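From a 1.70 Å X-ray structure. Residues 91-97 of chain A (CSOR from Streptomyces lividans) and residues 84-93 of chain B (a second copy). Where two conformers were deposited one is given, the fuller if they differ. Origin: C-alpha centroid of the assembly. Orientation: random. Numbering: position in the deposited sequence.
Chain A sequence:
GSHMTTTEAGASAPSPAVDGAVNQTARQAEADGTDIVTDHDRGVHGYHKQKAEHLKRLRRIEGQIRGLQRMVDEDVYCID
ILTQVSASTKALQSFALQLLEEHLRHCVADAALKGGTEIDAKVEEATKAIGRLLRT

Chain A 91-97: ALQSFAL
Chain B, residues 84-93: QVSASTKALQ

Not one hydrogen bond crosses between these two helical stretches, although serine, threonine and glutamine side chains are all present; the contact is held by the fit of apolar surfaces, and a single leucine, L92(A), meets four residues of the partner copy. It serves as a worked example of knob-into-hole packing between antiparallel helices, in which a side chain from one helix enters a hollow framed by residues one turn apart on the other.

Both stretches are helical throughout and belong to helices that extend beyond them in both directions. Phi lies between -57° and -70° and psi between -35° and -46°, and regular i to i+4 bonds of 2.9 to 3.0 Å satisfy the backbone, as where A96(A) N donates to L92(A) O at 2.9 Å and T89(B) N donates to V85(B) O at 2.9 Å. The chains run in nearly opposite directions, with 166° between their N-to-C axes and a closest axial approach of 10.0 Å. Register is set by L92(A) opposite V85(B), whose CA atoms lie 6.6 Å apart. Together the stretches bury 286 Å².

The knob, L92(A), points its CA-to-CB bond toward chain B and adopts chi1 -81° (m) and chi2 157° (t). Its hole is formed by V85(B), S88(B), T89(B) and L92(B), residues that recur at three- and four-residue intervals and so line one face of the helix. L92(A) CB lies 3.5 Å from T89(B) CG2 and 4.0 Å from V85(B) CG1, while L92(A) CD1 reaches L92(B) CD1 at 3.6 Å and S88(B) CB at 4.3 Å. Thus the same leucine in the two copies meets methyl to methyl, L92(B) having the same m,t rotamer.

V85(B), with chi1 171° (t), is the counterpart on the other side, and its two methyls reach different neighbors. CG1 of V85(B) approaches the carbonyl oxygen L92(A) O at 3.5 Å and A96(A) CB at 3.9 Å; this oxygen already accepts the helical bond from A96(A) N, so the methyl simply packs against backbone. CG2 of V85(B) lies 3.6 Å from F95(A) CE2, at the edge of the ring and near its plane. The phenylalanine has chi1 171° (t) and chi2 78°.

Polar groups at such an interface can be satisfied within their own helix, leaving carbon to face the partner. S88(B), chi1 -56° (m), donates from OG to Q84(B) O at 2.9 Å. T89(B), chi1 60° (p) in the conformer given, donates from OG1 to S86(B) O at 2.9 Å, and its CG2 methyl is the atom that meets L92(A). Beyond this strip, A91(A), S94(A) and L97(A) lie out of reach of the partner stretch, as do Q84(B), A87(B), K90(B) and A91(B), so the contact remains confined to one face of each helix.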

ATOM      1  N   ALA A  91      -1.395   3.417  11.741  1.00 13.28           N
ATOM      2  CA  ALA A  91      -1.830   2.841  13.015  1.00 12.19           C
ATOM      3  C   ALA A  91      -2.838   1.705  12.817  1.00 11.58           C
ATOM      4  O   ALA A  91      -2.779   0.676  13.482  1.00 12.18           O
ATOM      5  CB  ALA A  91      -2.457   3.902  13.917  1.00 13.22           C
ATOM      6  N   LEU A  92      -3.721   1.912  11.875  1.00 11.40           N
ATOM      7  CA  LEU A  92      -4.718   0.839  11.528  1.00 11.79           C
ATOM      8  C   LEU A  92      -4.015  -0.396  10.983  1.00 12.57           C
ATOM      9  O   LEU A  92      -4.440  -1.525  11.294  1.00 12.24           O
ATOM     10  CB  LEU A  92      -5.769   1.343  10.539  1.00 11.45           C
ATOM     11  CG  LEU A  92      -6.907   2.144  11.166  1.00 12.06           C
ATOM     12  CD1 LEU A  92      -7.558   3.049  10.149  1.00 12.28           C
ATOM     13  CD2 LEU A  92      -7.966   1.280  11.920  1.00 13.47           C
ATOM     14  N   GLN A  93      -3.015  -0.189  10.155  1.00 12.81           N
ATOM     15  CA  GLN A  93      -2.241  -1.311   9.572  1.00 14.54           C
ATOM     16  C   GLN A  93      -1.495  -2.062  10.655  1.00 14.16           C
ATOM     17  O   GLN A  93      -1.494  -3.319  10.678  1.00 13.56           O
ATOM     18  CB  GLN A  93      -1.299  -0.834   8.490  1.00 17.23           C
ATOM     19  CG  GLN A  93      -1.998  -0.387   7.215  1.00 21.03           C
ATOM     20  CD  GLN A  93      -0.984   0.126   6.166  1.00 27.66           C
ATOM     21  OE1 GLN A  93       0.069   0.684   6.498  1.00 30.77           O
ATOM     22  NE2 GLN A  93      -1.236  -0.201   4.917  1.00 35.00           N
ATOM     23  N   SER A  94      -0.937  -1.325  11.625  1.00 13.44           N
ATOM     24  CA  SER A  94      -0.190  -1.928  12.692  1.00 14.55           C
ATOM     25  C   SER A  94      -1.142  -2.752  13.546  1.00 14.85           C
ATOM     26  O   SER A  94      -0.766  -3.825  13.976  1.00 14.17           O
ATOM     27  CB  SER A  94       0.512  -0.891  13.583  1.00 17.01           C
ATOM     28  OG  SER A  94       1.065  -1.492  14.760  1.00 22.73           O
ATOM     29  N   PHE A  95      -2.326  -2.206  13.824  1.00 13.95           N
ATOM     30  CA  PHE A  95      -3.429  -2.915  14.554  1.00 13.26           C
ATOM     31  C   PHE A  95      -3.794  -4.226  13.800  1.00 12.36           C
ATOM     32  O   PHE A  95      -3.862  -5.329  14.407  1.00 13.50           O
ATOM     33  CB  PHE A  95      -4.656  -1.994  14.688  1.00 14.08           C
ATOM     34  CG  PHE A  95      -5.907  -2.680  15.221  1.00 14.18           C
ATOM     35  CD1 PHE A  95      -6.068  -2.949  16.572  1.00 15.86           C
ATOM     36  CD2 PHE A  95      -6.923  -3.024  14.374  1.00 14.79           C
ATOM     37  CE1 PHE A  95      -7.223  -3.587  17.042  1.00 17.60           C
ATOM     38  CE2 PHE A  95      -8.095  -3.634  14.839  1.00 15.55           C
ATOM     39  CZ  PHE A  95      -8.232  -3.923  16.167  1.00 15.87           C
ATOM     40  N   ALA A  96      -3.943  -4.139  12.496  1.00 12.14           N
ATOM     41  CA  ALA A  96      -4.337  -5.294  11.655  1.00 12.19           C
ATOM     42  C   ALA A  96      -3.252  -6.391  11.760  1.00 14.31           C
ATOM     43  O   ALA A  96      -3.557  -7.576  11.952  1.00 14.14           O
ATOM     44  CB  ALA A  96      -4.540  -4.871  10.205  1.00 11.81           C
ATOM     45  N   LEU A  97      -1.995  -5.989  11.725  1.00 13.60           N
ATOM     46  CA  LEU A  97      -0.890  -6.959  11.788  1.00 16.27           C
ATOM     47  C   LEU A  97      -0.823  -7.657  13.110  1.00 16.08           C
ATOM     48  O   LEU A  97      -0.527  -8.855  13.182  1.00 16.80           O
ATOM     49  CB  LEU A  97       0.442  -6.299  11.477  1.00 17.92           C
ATOM     50  CG  LEU A  97       0.701  -5.883  10.054  1.00 22.52           C
ATOM     51  CD1 LEU A  97       1.861  -4.864   9.977  1.00 25.39           C
ATOM     52  CD2 LEU A  97       1.008  -7.121   9.228  1.00 27.69           C
TER
ATOM     53  N   GLN B  84     -13.116  -5.054   8.204  1.00 12.20           N
ATOM     54  CA  GLN B  84     -13.562  -3.713   8.574  1.00 13.23           C
ATOM     55  C   GLN B  84     -12.344  -2.755   8.693  1.00 11.54           C
ATOM     56  O   GLN B  84     -12.487  -1.582   8.339  1.00 13.20           O
ATOM     57  CB  GLN B  84     -14.277  -3.779   9.910  1.00 14.94           C
ATOM     58  CG  GLN B  84     -14.694  -2.456  10.498  1.00 18.65           C
ATOM     59  CD  GLN B  84     -15.923  -1.838   9.906  1.00 26.31           C
ATOM     60  OE1 GLN B  84     -16.500  -2.307   8.862  1.00 24.42           O
ATOM     61  NE2 GLN B  84     -16.402  -0.761  10.623  1.00 27.76           N
ATOM     62  N   VAL B  85     -11.199  -3.248   9.161  1.00 11.18           N
ATOM     63  CA  VAL B  85      -9.965  -2.410   9.195  1.00 11.78           C
ATOM     64  C   VAL B  85      -9.653  -1.966   7.753  1.00 13.16           C
ATOM     65  O   VAL B  85      -9.328  -0.766   7.472  1.00 11.64           O
ATOM     66  CB  VAL B  85      -8.757  -3.047   9.860  1.00 11.69           C
ATOM     67  CG1 VAL B  85      -7.406  -2.227   9.670  1.00 13.62           C
ATOM     68  CG2 VAL B  85      -9.023  -3.341  11.365  1.00 11.15           C
ATOM     69  N   SER B  86      -9.720  -2.895   6.799  1.00 13.47           N
ATOM     70  CA  SER B  86      -9.344  -2.614   5.431  1.00 14.89           C
ATOM     71  C   SER B  86     -10.341  -1.633   4.836  1.00 16.07           C
ATOM     72  O   SER B  86      -9.956  -0.679   4.131  1.00 16.76           O
ATOM     73  CB  SER B  86      -9.269  -3.952   4.621  1.00 16.58           C
ATOM     74  OG  SER B  86      -8.133  -4.692   5.049  1.00 18.91           O
ATOM     75  N   ALA B  87     -11.621  -1.772   5.158  1.00 13.55           N
ATOM     76  CA  ALA B  87     -12.583  -0.817   4.714  1.00 13.93           C
ATOM     77  C   ALA B  87     -12.281   0.598   5.247  1.00 12.22           C
ATOM     78  O   ALA B  87     -12.479   1.569   4.496  1.00 13.74           O
ATOM     79  CB  ALA B  87     -14.011  -1.221   5.050  1.00 14.49           C
ATOM     80  N   SER B  88     -11.893   0.693   6.498  1.00 12.34           N
ATOM     81  CA  SER B  88     -11.594   2.008   7.119  1.00 12.91           C
ATOM     82  C   SER B  88     -10.331   2.621   6.527  1.00 12.90           C
ATOM     83  O   SER B  88     -10.293   3.806   6.230  1.00 12.02           O
ATOM     84  CB  SER B  88     -11.439   1.852   8.610  1.00 14.05           C
ATOM     85  OG  SER B  88     -12.620   1.252   9.138  1.00 16.44           O
ATOM     86  N   THR B  89      -9.331   1.814   6.258  1.00 13.23           N
ATOM     87  CA  THR B  89      -8.078   2.319   5.631  0.60 14.24           C
ATOM     88  C   THR B  89      -8.380   2.800   4.221  1.00 14.17           C
ATOM     89  O   THR B  89      -7.916   3.880   3.793  1.00 14.05           O
ATOM     90  CB  THR B  89      -6.908   1.288   5.680  0.60 15.22           C
ATOM     91  OG1 THR B  89      -7.260   0.076   4.992  0.60 15.75           O
ATOM     92  CG2 THR B  89      -6.536   0.948   7.112  0.60 14.72           C
ATOM     93  N   LYS B  90      -9.183   2.032   3.491  1.00 13.01           N
ATOM     94  CA  LYS B  90      -9.599   2.436   2.152  1.00 15.03           C
ATOM     95  C   LYS B  90     -10.315   3.759   2.166  1.00 15.06           C
ATOM     96  O   LYS B  90     -10.024   4.610   1.305  1.00 15.01           O
ATOM     97  CB  LYS B  90     -10.414   1.310   1.476  1.00 16.49           C
ATOM     98  CG  LYS B  90     -11.019   1.629   0.123  1.00 21.54           C
ATOM     99  CD  LYS B  90     -12.111   0.627  -0.309  0.50 21.96           C
ATOM    100  CE  LYS B  90     -12.586   0.871  -1.737  0.50 23.72           C
ATOM    101  NZ  LYS B  90     -11.461   0.732  -2.696  0.50 23.16           N
ATOM    102  N   ALA B  91     -11.218   3.981   3.128  1.00 13.28           N
ATOM    103  CA  ALA B  91     -11.953   5.242   3.233  1.00 12.19           C
ATOM    104  C   ALA B  91     -11.024   6.425   3.525  1.00 11.58           C
ATOM    105  O   ALA B  91     -11.171   7.507   2.964  1.00 12.18           O
ATOM    106  CB  ALA B  91     -13.018   5.174   4.326  1.00 13.22           C
ATOM    107  N   LEU B  92     -10.064   6.173   4.375  1.00 11.40           N
ATOM    108  CA  LEU B  92      -9.036   7.228   4.686  1.00 11.79           C
ATOM    109  C   LEU B  92      -8.225   7.575   3.446  1.00 12.57           C
ATOM    110  O   LEU B  92      -7.895   8.759   3.247  1.00 12.24           O
ATOM    111  CB  LEU B  92      -8.117   6.802   5.831  1.00 11.45           C
ATOM    112  CG  LEU B  92      -8.696   7.008   7.228  1.00 12.06           C
ATOM    113  CD1 LEU B  92      -8.033   6.095   8.230  1.00 12.28           C
ATOM    114  CD2 LEU B  92      -8.692   8.490   7.717  1.00 13.47           C
ATOM    115  N   GLN B  93      -7.868   6.572   2.675  1.00 12.81           N
ATOM    116  CA  GLN B  93      -7.092   6.784   1.430  1.00 14.54           C
ATOM    117  C   GLN B  93      -7.904   7.574   0.425  1.00 14.16           C
ATOM    118  O   GLN B  93      -7.384   8.527  -0.212  1.00 13.56           O
ATOM    119  CB  GLN B  93      -6.616   5.476   0.841  1.00 17.23           C
ATOM    120  CG  GLN B  93      -5.520   4.797   1.648  1.00 21.03           C
ATOM    121  CD  GLN B  93      -5.108   3.447   1.015  1.00 27.66           C
ATOM    122  OE1 GLN B  93      -5.917   2.745   0.395  1.00 30.77           O
ATOM    123  NE2 GLN B  93      -3.823   3.168   1.046  1.00 35.00           N
TER